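Local coordinates for protein novel antigen receptor (Ginglymostoma cirratum, PDB 4Q97) that forms the C1 constant domain of the shark antibody IgNAR, probably a structural module of this antigen receptor, at residues Ile6-Ser18 with Val94-Ile107. Residues are numbered along the deposited sequence; the frame is centred on the assembly and turned at random.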
ATOM      1  N   ILE A   6       1.180  26.158  -2.342  1.00 38.87           N
ATOM      2  CA  ILE A   6       0.323  25.030  -2.664  1.00 33.78           C
ATOM      3  C   ILE A   6      -0.850  25.029  -1.686  1.00 31.21           C
ATOM      4  O   ILE A   6      -0.640  25.148  -0.469  1.00 29.88           O
ATOM      5  CB  ILE A   6       1.117  23.702  -2.608  1.00 33.86           C
ATOM      6  CG1 ILE A   6       2.285  23.748  -3.606  1.00 36.85           C
ATOM      7  CG2 ILE A   6       0.217  22.504  -2.898  1.00 32.40           C
ATOM      8  CD1 ILE A   6       3.468  22.867  -3.256  1.00 37.50           C
ATOM      9  N   PRO A   7      -2.092  24.943  -2.213  1.00 29.68           N
ATOM     10  CA  PRO A   7      -3.253  24.792  -1.340  1.00 29.90           C
ATOM     11  C   PRO A   7      -3.103  23.514  -0.522  1.00 31.79           C
ATOM     12  O   PRO A   7      -2.781  22.464  -1.089  1.00 33.92           O
ATOM     13  CB  PRO A   7      -4.424  24.643  -2.320  1.00 29.87           C
ATOM     14  CG  PRO A   7      -3.958  25.272  -3.585  1.00 30.53           C
ATOM     15  CD  PRO A   7      -2.473  25.057  -3.633  1.00 30.53           C
ATOM     16  N   PRO A   8      -3.289  23.605   0.808  1.00 31.42           N
ATOM     17  CA  PRO A   8      -3.391  22.387   1.607  1.00 30.49           C
ATOM     18  C   PRO A   8      -4.522  21.505   1.077  1.00 31.51           C
ATOM     19  O   PRO A   8      -5.592  22.011   0.725  1.00 34.29           O
ATOM     20  CB  PRO A   8      -3.747  22.909   3.008  1.00 31.76           C
ATOM     21  CG  PRO A   8      -4.199  24.322   2.806  1.00 31.45           C
ATOM     22  CD  PRO A   8      -3.410  24.815   1.637  1.00 30.43           C
ATOM     23  N   SER A   9      -4.275  20.203   0.989  1.00 29.13           N
ATOM     24  CA  SER A   9      -5.307  19.281   0.535  1.00 28.28           C
ATOM     25  C   SER A   9      -5.409  18.059   1.449  1.00 29.44           C
ATOM     26  O   SER A   9      -4.386  17.523   1.887  1.00 29.50           O
ATOM     27  CB  SER A   9      -5.070  18.868  -0.918  1.00 28.93           C
ATOM     28  OG  SER A   9      -3.928  18.045  -1.036  1.00 31.13           O
ATOM     29  N   PRO A  10      -6.647  17.621   1.741  1.00 29.58           N
ATOM     30  CA  PRO A  10      -6.853  16.507   2.661  1.00 29.33           C
ATOM     31  C   PRO A  10      -6.494  15.164   2.022  1.00 26.22           C
ATOM     32  O   PRO A  10      -6.707  14.982   0.824  1.00 25.75           O
ATOM     33  CB  PRO A  10      -8.352  16.585   2.974  1.00 30.81           C
ATOM     34  CG  PRO A  10      -8.958  17.206   1.765  1.00 30.98           C
ATOM     35  CD  PRO A  10      -7.919  18.118   1.176  1.00 30.45           C
ATOM     36  N   PRO A  11      -5.957  14.222   2.822  1.00 25.25           N
ATOM     37  CA  PRO A  11      -5.529  12.937   2.273  1.00 23.63           C
ATOM     38  C   PRO A  11      -6.700  12.146   1.714  1.00 23.90           C
ATOM     39  O   PRO A  11      -7.810  12.213   2.249  1.00 25.44           O
ATOM     40  CB  PRO A  11      -4.936  12.215   3.488  1.00 23.83           C
ATOM     41  CG  PRO A  11      -5.610  12.825   4.664  1.00 24.97           C
ATOM     42  CD  PRO A  11      -5.843  14.262   4.293  1.00 25.21           C
ATOM     43  N   ILE A  12      -6.465  11.431   0.621  1.00 23.65           N
ATOM     44  CA  ILE A  12      -7.425  10.437   0.169  1.00 20.65           C
ATOM     45  C   ILE A  12      -7.042   9.147   0.878  1.00 20.63           C
ATOM     46  O   ILE A  12      -5.880   8.731   0.853  1.00 22.42           O
ATOM     47  CB  ILE A  12      -7.424  10.272  -1.364  1.00 19.81           C
ATOM     48  CG1 ILE A  12      -7.681  11.629  -2.040  1.00 19.20           C
ATOM     49  CG2 ILE A  12      -8.460   9.236  -1.792  1.00 20.10           C
ATOM     50  CD1 ILE A  12      -7.477  11.619  -3.549  1.00 18.88           C
ATOM     51  N   VAL A  13      -8.027   8.542   1.530  1.00 19.96           N
ATOM     52  CA  VAL A  13      -7.814   7.405   2.413  1.00 18.11           C
ATOM     53  C   VAL A  13      -8.532   6.182   1.872  1.00 19.56           C
ATOM     54  O   VAL A  13      -9.711   6.234   1.531  1.00 21.45           O
ATOM     55  CB  VAL A  13      -8.328   7.713   3.835  1.00 17.05           C
ATOM     56  CG1 VAL A  13      -8.289   6.470   4.720  1.00 16.94           C
ATOM     57  CG2 VAL A  13      -7.519   8.848   4.440  1.00 17.90           C
ATOM     58  N   SER A  14      -7.810   5.077   1.797  1.00 21.45           N
ATOM     59  CA  SER A  14      -8.362   3.871   1.236  1.00 24.00           C
ATOM     60  C   SER A  14      -7.762   2.668   1.959  1.00 24.96           C
ATOM     61  O   SER A  14      -6.536   2.517   2.041  1.00 26.35           O
ATOM     62  CB  SER A  14      -8.081   3.867  -0.264  1.00 26.33           C
ATOM     63  OG  SER A  14      -8.309   2.609  -0.850  1.00 31.03           O
ATOM     64  N   LEU A  15      -8.644   1.850   2.531  1.00 24.28           N
ATOM     65  CA  LEU A  15      -8.244   0.647   3.243  1.00 24.57           C
ATOM     66  C   LEU A  15      -8.452  -0.573   2.352  1.00 23.25           C
ATOM     67  O   LEU A  15      -9.540  -0.779   1.799  1.00 26.77           O
ATOM     68  CB  LEU A  15      -9.047   0.482   4.530  1.00 26.92           C
ATOM     69  CG  LEU A  15      -8.284  -0.271   5.610  1.00 27.44           C
ATOM     70  CD1 LEU A  15      -8.006   0.608   6.801  1.00 30.24           C
ATOM     71  CD2 LEU A  15      -9.057  -1.472   6.085  1.00 29.95           C
ATOM     72  N   LEU A  16      -7.400  -1.372   2.206  1.00 21.05           N
ATOM     73  CA  LEU A  16      -7.433  -2.514   1.301  1.00 20.74           C
ATOM     74  C   LEU A  16      -6.936  -3.773   2.000  1.00 19.62           C
ATOM     75  O   LEU A  16      -6.065  -3.707   2.870  1.00 16.59           O
ATOM     76  CB  LEU A  16      -6.587  -2.236   0.050  1.00 21.13           C
ATOM     77  CG  LEU A  16      -6.721  -0.851  -0.588  1.00 22.11           C
ATOM     78  CD1 LEU A  16      -5.580  -0.572  -1.561  1.00 22.73           C
ATOM     79  CD2 LEU A  16      -8.077  -0.684  -1.258  1.00 23.89           C
ATOM     80  N   HIS A  17      -7.491  -4.916   1.609  1.00 22.36           N
ATOM     81  CA  HIS A  17      -7.080  -6.192   2.181  1.00 25.71           C
ATOM     82  C   HIS A  17      -6.508  -7.099   1.103  1.00 28.05           C
ATOM     83  O   HIS A  17      -6.914  -7.032  -0.057  1.00 30.00           O
ATOM     84  CB  HIS A  17      -8.261  -6.878   2.878  1.00 28.07           C
ATOM     85  CG  HIS A  17      -9.090  -7.730   1.966  1.00 33.99           C
ATOM     86  ND1 HIS A  17      -9.683  -7.242   0.820  1.00 37.95           N
ATOM     87  CD2 HIS A  17      -9.420  -9.043   2.029  1.00 36.69           C
ATOM     88  CE1 HIS A  17     -10.334  -8.217   0.213  1.00 40.30           C
ATOM     89  NE2 HIS A  17     -10.198  -9.318   0.931  1.00 39.48           N
ATOM     90  N   SER A  18      -5.550  -7.928   1.491  1.00 30.59           N
ATOM     91  CA  SER A  18      -5.151  -9.060   0.664  1.00 33.40           C
ATOM     92  C   SER A  18      -4.998 -10.301   1.529  1.00 34.40           C
ATOM     93  O   SER A  18      -4.412 -10.250   2.616  1.00 31.24           O
ATOM     94  CB  SER A  18      -3.860  -8.777  -0.106  1.00 33.76           C
ATOM     95  OG  SER A  18      -2.777  -8.533   0.776  1.00 34.56           O
ATOM     96  N   VAL A  94      -7.069   8.758   9.802  1.00 33.01           N
ATOM     97  CA  VAL A  94      -6.049   9.686   9.312  1.00 30.62           C
ATOM     98  C   VAL A  94      -6.360  11.141   9.683  1.00 30.74           C
ATOM     99  O   VAL A  94      -7.435  11.667   9.368  1.00 30.94           O
ATOM    100  CB  VAL A  94      -5.850   9.576   7.785  1.00 29.57           C
ATOM    101  CG1 VAL A  94      -4.630  10.386   7.356  1.00 26.92           C
ATOM    102  CG2 VAL A  94      -5.704   8.118   7.357  1.00 28.61           C
ATOM    103  N   SER A  95      -5.401  11.783  10.347  1.00 30.50           N
ATOM    104  CA  SER A  95      -5.538  13.167  10.781  1.00 33.22           C
ATOM    105  C   SER A  95      -4.601  14.091  10.033  1.00 30.53           C
ATOM    106  O   SER A  95      -3.418  13.792   9.869  1.00 27.17           O
ATOM    107  CB  SER A  95      -5.289  13.300  12.285  1.00 38.82           C
ATOM    108  OG  SER A  95      -6.435  13.811  12.939  1.00 44.74           O
ATOM    109  N   HIS A  96      -5.145  15.222   9.595  1.00 29.50           N
ATOM    110  CA  HIS A  96      -4.398  16.219   8.848  1.00 29.24           C
ATOM    111  C   HIS A  96      -4.793  17.590   9.378  1.00 31.40           C
ATOM    112  O   HIS A  96      -5.808  18.159   8.976  1.00 29.78           O
ATOM    113  CB  HIS A  96      -4.691  16.078   7.350  1.00 26.46           C
ATOM    114  CG  HIS A  96      -3.756  16.847   6.468  1.00 25.75           C
ATOM    115  ND1 HIS A  96      -2.392  16.659   6.485  1.00 25.34           N
ATOM    116  CD2 HIS A  96      -3.993  17.791   5.528  1.00 24.80           C
ATOM    117  CE1 HIS A  96      -1.829  17.465   5.603  1.00 25.58           C
ATOM    118  NE2 HIS A  96      -2.780  18.161   5.008  1.00 24.38           N
ATOM    119  N   SER A  97      -3.991  18.104  10.307  1.00 38.75           N
ATOM    120  CA  SER A  97      -4.283  19.369  10.978  1.00 44.25           C
ATOM    121  C   SER A  97      -4.451  20.538  10.013  1.00 42.91           C
ATOM    122  O   SER A  97      -5.382  21.331  10.159  1.00 50.01           O
ATOM    123  CB  SER A  97      -3.201  19.704  12.002  1.00 46.97           C
ATOM    124  OG  SER A  97      -3.498  20.921  12.664  1.00 51.84           O
ATOM    125  N   ALA A  98      -3.558  20.632   9.029  1.00 37.63           N
ATOM    126  CA  ALA A  98      -3.525  21.775   8.115  1.00 35.96           C
ATOM    127  C   ALA A  98      -4.839  21.964   7.357  1.00 34.58           C
ATOM    128  O   ALA A  98      -5.166  23.069   6.924  1.00 37.14           O
ATOM    129  CB  ALA A  98      -2.359  21.650   7.148  1.00 34.09           C
ATOM    130  N   THR A  99      -5.587  20.875   7.216  1.00 31.43           N
ATOM    131  CA  THR A  99      -6.878  20.889   6.539  1.00 29.06           C
ATOM    132  C   THR A  99      -8.023  20.668   7.536  1.00 30.03           C
ATOM    133  O   THR A  99      -9.191  20.619   7.145  1.00 27.60           O
ATOM    134  CB  THR A  99      -6.921  19.839   5.402  1.00 28.63           C
ATOM    135  OG1 THR A  99      -8.132  19.975   4.656  1.00 31.91           O
ATOM    136  CG2 THR A  99      -6.856  18.430   5.954  1.00 26.41           C
ATOM    137  N   SER A 100      -7.671  20.559   8.821  1.00 34.09           N
ATOM    138  CA  SER A 100      -8.625  20.249   9.897  1.00 41.50           C
ATOM    139  C   SER A 100      -9.447  19.006   9.558  1.00 42.20           C
ATOM    140  O   SER A 100     -10.678  18.993   9.689  1.00 44.15           O
ATOM    141  CB  SER A 100      -9.535  21.450  10.204  1.00 44.24           C
ATOM    142  OG  SER A 100      -8.924  22.341  11.120  1.00 47.44           O
ATOM    143  N   SER A 101      -8.748  17.963   9.120  1.00 41.90           N
ATOM    144  CA  SER A 101      -9.397  16.779   8.585  1.00 43.50           C
ATOM    145  C   SER A 101      -9.177  15.560   9.467  1.00 41.20           C
ATOM    146  O   SER A 101      -8.054  15.273   9.884  1.00 40.78           O
ATOM    147  CB  SER A 101      -8.897  16.492   7.169  1.00 40.80           C
ATOM    148  OG  SER A 101      -9.721  15.550   6.513  1.00 38.45           O
ATOM    149  N   ASN A 102     -10.269  14.856   9.749  1.00 41.11           N
ATOM    150  CA  ASN A 102     -10.208  13.571  10.418  1.00 48.15           C
ATOM    151  C   ASN A 102     -10.939  12.545   9.583  1.00 47.03           C
ATOM    152  O   ASN A 102     -12.151  12.639   9.382  1.00 50.52           O
ATOM    153  CB  ASN A 102     -10.818  13.637  11.821  1.00 55.26           C
ATOM    154  CG  ASN A 102     -10.724  12.314  12.561  1.00 60.04           C
ATOM    155  OD1 ASN A 102     -11.584  11.984  13.379  1.00 68.36           O
ATOM    156  ND2 ASN A 102      -9.676  11.545  12.274  1.00 60.31           N
ATOM    157  N   GLN A 103     -10.193  11.566   9.089  1.00 41.41           N
ATOM    158  CA  GLN A 103     -10.767  10.566   8.212  1.00 37.67           C
ATOM    159  C   GLN A 103     -10.628   9.155   8.740  1.00 36.10           C
ATOM    160  O   GLN A 103      -9.706   8.848   9.491  1.00 35.00           O
ATOM    161  CB  GLN A 103     -10.172  10.682   6.819  1.00 36.75           C
ATOM    162  CG  GLN A 103     -10.961  11.629   5.939  1.00 38.28           C
ATOM    163  CD  GLN A 103     -10.457  11.631   4.523  1.00 37.08           C
ATOM    164  OE1 GLN A 103      -9.399  12.175   4.242  1.00 39.32           O
ATOM    165  NE2 GLN A 103     -11.214  11.019   3.621  1.00 39.71           N
ATOM    166  N   ARG A 104     -11.572   8.309   8.339  1.00 35.16           N
ATOM    167  CA  ARG A 104     -11.589   6.905   8.722  1.00 36.54           C
ATOM    168  C   ARG A 104     -12.268   6.035   7.666  1.00 36.63           C
ATOM    169  O   ARG A 104     -13.270   6.428   7.063  1.00 40.16           O
ATOM    170  CB  ARG A 104     -12.274   6.725  10.078  1.00 37.75           C
ATOM    171  CG  ARG A 104     -13.668   7.320  10.161  1.00 49.41           C
ATOM    172  CD  ARG A 104     -14.051   7.613  11.599  1.00 64.12           C
ATOM    173  NE  ARG A 104     -14.860   8.826  11.699  1.00 78.02           N
ATOM    174  CZ  ARG A 104     -16.187   8.853  11.793  1.00 87.50           C
ATOM    175  NH1 ARG A 104     -16.812  10.020  11.878  1.00 96.63           N
ATOM    176  NH2 ARG A 104     -16.894   7.727  11.803  1.00 83.42           N
ATOM    177  N   LYS A 105     -11.697   4.856   7.445  1.00 34.34           N
ATOM    178  CA  LYS A 105     -12.320   3.819   6.627  1.00 31.91           C
ATOM    179  C   LYS A 105     -12.342   2.522   7.414  1.00 31.37           C
ATOM    180  O   LYS A 105     -11.398   2.210   8.139  1.00 31.24           O
ATOM    181  CB  LYS A 105     -11.551   3.623   5.318  1.00 29.03           C
ATOM    182  CG  LYS A 105     -11.618   4.807   4.364  1.00 28.25           C
ATOM    183  CD  LYS A 105     -12.933   4.855   3.600  1.00 29.48           C
ATOM    184  CE  LYS A 105     -12.795   5.708   2.347  1.00 29.10           C
ATOM    185  NZ  LYS A 105     -13.751   5.285   1.288  1.00 28.58           N
ATOM    186  N   GLU A 106     -13.427   1.773   7.278  1.00 32.31           N
ATOM    187  CA  GLU A 106     -13.568   0.501   7.971  1.00 33.98           C
ATOM    188  C   GLU A 106     -13.587  -0.648   6.970  1.00 34.80           C
ATOM    189  O   GLU A 106     -13.977  -0.468   5.812  1.00 36.03           O
ATOM    190  CB  GLU A 106     -14.836   0.489   8.833  1.00 36.87           C
ATOM    191  CG  GLU A 106     -16.114   0.834   8.080  1.00 41.44           C
ATOM    192  CD  GLU A 106     -17.375   0.430   8.819  1.00 48.31           C
ATOM    193  OE1 GLU A 106     -17.509   0.755  10.021  1.00 51.17           O
ATOM    194  OE2 GLU A 106     -18.243  -0.209   8.188  1.00 55.29           O
ATOM    195  N   ILE A 107     -13.153  -1.820   7.426  1.00 35.70           N
ATOM    196  CA  ILE A 107     -13.153  -3.036   6.616  1.00 35.41           C
ATOM    197  C   ILE A 107     -13.410  -4.235   7.526  1.00 39.39           C
ATOM    198  O   ILE A 107     -13.011  -4.229   8.698  1.00 38.50           O
ATOM    199  CB  ILE A 107     -11.819  -3.216   5.844  1.00 30.90           C
ATOM    200  CG1 ILE A 107     -12.041  -3.961   4.519  1.00 32.07           C
ATOM    201  CG2 ILE A 107     -10.771  -3.907   6.711  1.00 27.34           C
ATOM    202  CD1 ILE A 107     -10.801  -4.086   3.652  1.00 29.95           C
TER
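Val94 meets two residues of 6-18 with its two methyls: CG2 points at Val13 CG2, 3.5 Å away and tip to tip, while CG1 slides past Pro11 CG. In both valines CG1 lies anti to the backbone N, which leaves the CG2 methyls to face each other; short branched side chains suit this buried gap between two sheets. Next along the strand, His96 brings its CB to 3.7 Å from Pro11 CD, and the compact, puckered proline ring suits a spot beside the imidazole. Both ring nitrogens are hydrogen-bonded to the loop after strand 28-38, ND1 to Asn42 O and NE2 to Tyr39 O, and these bonds fix the rotation of the buried ring. The chain then turns through Ala98 and Thr99, whose side chain crosses Pro10 at about a right angle, with OG1 3.8 Å from Pro10 CB; the small threonine offers the apolar ring both a methyl and a hydroxyl. A G1 beta bulge sets Ser100 and Ser101 opposite the single residue His96, whose O takes bonds from the amides of Thr99 and Ser101, holding the turn. Gln103, partly exposed, lays its CB 4.0 Å from Val13 CG2. Lys105 shows how a long side chain serves a sheet edge: bent at chi2 (-79°), it lays CG 3.7 Å from Val13 CG1, and its aliphatic part shields the valine. Last comes Ile107, a branched aliphatic packing with Leu15, which also rests on Trp47 and on Cys92 of the disulfide with Cys33; its CD1 lies 3.9 Å from His17 CB. Strands 12-18 and 101-107 belong to different sheets and meet through side chains, nearly parallel at 18° and 6.8 Å at closest approach, as edge strands A and G closing one side of the immunoglobulin C1-set beta-sandwich.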